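Local coordinates for protein Tae4 (PDB 6IJF) that probably cleaves amide bonds of bacterial peptidoglycan as a type VI secretion amidase effector with a papain-like cysteine peptidase fold, at residues C[48-53]-C[80-85]. Residues are numbered along the deposited sequence; the frame is centred on the assembly and turned at random.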
loop_
_atom_site.group_PDB
_atom_site.type_symbol
_atom_site.label_atom_id
_atom_site.label_comp_id
_atom_site.label_asym_id
_atom_site.label_seq_id
_atom_site.Cartn_x
_atom_site.Cartn_y
_atom_site.Cartn_z
ATOM N N CYS C 48 14.724 -6.638 -15.486
ATOM C CA CYS C 48 15.622 -6.114 -14.407
ATOM C C CYS C 48 17.088 -6.240 -14.831
ATOM O O CYS C 48 17.843 -5.263 -14.617
ATOM C CB CYS C 48 15.377 -6.780 -13.056
ATOM S SG CYS C 48 15.800 -8.553 -12.954
ATOM N N ALA C 49 17.496 -7.370 -15.434
ATOM C CA ALA C 49 18.915 -7.619 -15.787
ATOM C C ALA C 49 19.332 -6.805 -17.041
ATOM O O ALA C 49 20.506 -6.351 -17.093
ATOM C CB ALA C 49 19.171 -9.105 -15.989
ATOM N N ILE C 50 18.420 -6.582 -17.984
ATOM C CA ILE C 50 18.607 -5.621 -19.123
ATOM C C ILE C 50 18.905 -4.219 -18.574
ATOM O O ILE C 50 19.873 -3.558 -19.016
ATOM C CB ILE C 50 17.362 -5.606 -20.027
ATOM C CG1 ILE C 50 17.085 -6.982 -20.625
ATOM C CG2 ILE C 50 17.487 -4.547 -21.107
ATOM C CD1 ILE C 50 15.691 -7.127 -21.203
ATOM N N ARG C 51 18.111 -3.770 -17.608
ATOM C CA ARG C 51 18.229 -2.388 -17.075
ATOM C C ARG C 51 19.577 -2.252 -16.364
ATOM O O ARG C 51 20.285 -1.243 -16.581
ATOM C CB ARG C 51 17.017 -2.062 -16.191
ATOM C CG ARG C 51 15.718 -2.038 -16.970
ATOM C CD ARG C 51 14.483 -1.887 -16.094
ATOM N NE ARG C 51 13.265 -1.864 -16.882
ATOM C CZ ARG C 51 12.758 -0.774 -17.453
ATOM N NH1 ARG C 51 13.389 0.383 -17.339
ATOM N NH2 ARG C 51 11.609 -0.844 -18.096
ATOM N N VAL C 52 19.978 -3.247 -15.561
ATOM C CA VAL C 52 21.295 -3.174 -14.861
ATOM C C VAL C 52 22.447 -3.285 -15.881
ATOM O O VAL C 52 23.432 -2.496 -15.747
ATOM C CB VAL C 52 21.408 -4.188 -13.711
ATOM C CG1 VAL C 52 22.840 -4.230 -13.171
ATOM C CG2 VAL C 52 20.425 -3.860 -12.586
ATOM N N SER C 53 22.345 -4.165 -16.874
ATOM C CA SER C 53 23.354 -4.275 -17.981
ATOM C C SER C 53 23.575 -2.906 -18.633
ATOM O O SER C 53 24.731 -2.461 -18.733
ATOM C CB SER C 53 22.938 -5.278 -19.027
ATOM O OG SER C 53 22.820 -6.573 -18.507
ATOM N N ILE C 80 24.375 -7.294 -23.368
ATOM C CA ILE C 80 23.249 -7.245 -22.387
ATOM C C ILE C 80 23.056 -8.678 -21.878
ATOM O O ILE C 80 22.813 -9.569 -22.717
ATOM C CB ILE C 80 21.923 -6.754 -23.022
ATOM C CG1 ILE C 80 21.940 -5.307 -23.518
ATOM C CG2 ILE C 80 20.749 -6.996 -22.084
ATOM C CD1 ILE C 80 22.478 -4.307 -22.552
ATOM N N GLU C 81 23.068 -8.891 -20.567
ATOM C CA GLU C 81 22.617 -10.188 -19.986
ATOM C C GLU C 81 21.150 -10.056 -19.606
ATOM O O GLU C 81 20.812 -9.142 -18.808
ATOM C CB GLU C 81 23.493 -10.563 -18.789
ATOM C CG GLU C 81 23.137 -11.898 -18.156
ATOM C CD GLU C 81 22.971 -13.026 -19.179
ATOM O OE1 GLU C 81 23.974 -13.442 -19.774
ATOM O OE2 GLU C 81 21.812 -13.466 -19.409
ATOM N N VAL C 82 20.293 -10.910 -20.147
ATOM C CA VAL C 82 18.816 -10.799 -19.927
ATOM C C VAL C 82 18.407 -11.588 -18.683
ATOM O O VAL C 82 17.314 -11.323 -18.168
ATOM C CB VAL C 82 18.031 -11.246 -21.170
ATOM C CG1 VAL C 82 16.553 -11.473 -20.905
ATOM C CG2 VAL C 82 18.236 -10.259 -22.309
ATOM N N ASN C 83 19.228 -12.524 -18.226
ATOM C CA ASN C 83 18.857 -13.519 -17.176
ATOM C C ASN C 83 19.429 -12.996 -15.866
ATOM O O ASN C 83 20.678 -12.779 -15.777
ATOM C CB ASN C 83 19.406 -14.928 -17.444
ATOM C CG ASN C 83 18.996 -15.944 -16.392
ATOM O OD1 ASN C 83 17.956 -16.595 -16.475
ATOM N ND2 ASN C 83 19.862 -16.125 -15.435
ATOM N N MET C 84 18.551 -12.788 -14.879
ATOM C CA MET C 84 18.974 -12.171 -13.600
ATOM C C MET C 84 20.005 -13.073 -12.906
ATOM O O MET C 84 21.030 -12.549 -12.449
ATOM C CB MET C 84 17.779 -11.916 -12.689
ATOM C CG MET C 84 18.189 -11.443 -11.320
ATOM S SD MET C 84 18.378 -12.870 -10.196
ATOM C CE MET C 84 19.098 -12.005 -8.797
ATOM N N ARG C 85 19.780 -14.381 -12.882
ATOM C CA ARG C 85 20.719 -15.343 -12.209
ATOM C C ARG C 85 22.117 -15.246 -12.854
ATOM O O ARG C 85 23.142 -15.126 -12.119
ATOM C CB ARG C 85 20.126 -16.762 -12.249
ATOM C CG ARG C 85 20.902 -17.782 -11.412
ATOM C CD ARG C 85 20.453 -19.228 -11.627
ATOM N NE ARG C 85 19.033 -19.404 -11.953
ATOM C CZ ARG C 85 18.023 -19.408 -11.076
ATOM N NH1 ARG C 85 18.247 -19.205 -9.783
ATOM N NH2 ARG C 85 16.780 -19.594 -11.502
HETATM O O HOH W 1 16.045 -8.753 -17.677
#
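Ala49 presses its methyl into the backbone of 80-85, and the fit is tight: CB of Ala49 lies 3.3 Å from Glu81 O and 3.6 Å from Val82 O. A side chain as short as alanine's lets the first turn of helix 48-58 come this close, with the CA atoms of Ala49 and Met84 5.1 Å apart. One turn on, Ser53 makes the direct polar link. Its OG stands anti to the carbonyl carbon (chi1 -62°), which turns it back along the helix to donate to Ala49 O at 2.7 Å, while it accepts from Glu81 N at 3.1 Å. A hydroxyl suits this place because it can do both; OG and Ser53 N reach Ala49 O from opposite faces of its carbonyl plane.

The looser side is where Val82, partly exposed, meets Ile50. Beta-branching sets methyls close to the backbone, and Ile50 CG1 meets two of them, Ile80 CG2 and Val82 CG2, both at 3.9 Å. A water accepts from Ile50 N and donates to Val82 O, bridging the backbones. Beyond, Glu81 OE2 accepts from the backbone N of Asn83, at the N-cap position of helix 84-92, and forms a salt bridge with Arg86.

At the end opposite Ser53 and Ile80, Cys48 SG touches Met84 CB; Cys48 probably serves as the nucleophile of a Cys-His-Asp triad with His132 and Asp134. Helix 26-33 packs on Ile50, Leu87 of helix 84-92 touches Ala49 and Ser53, and strand 131-137 meets Cys48 and Met84.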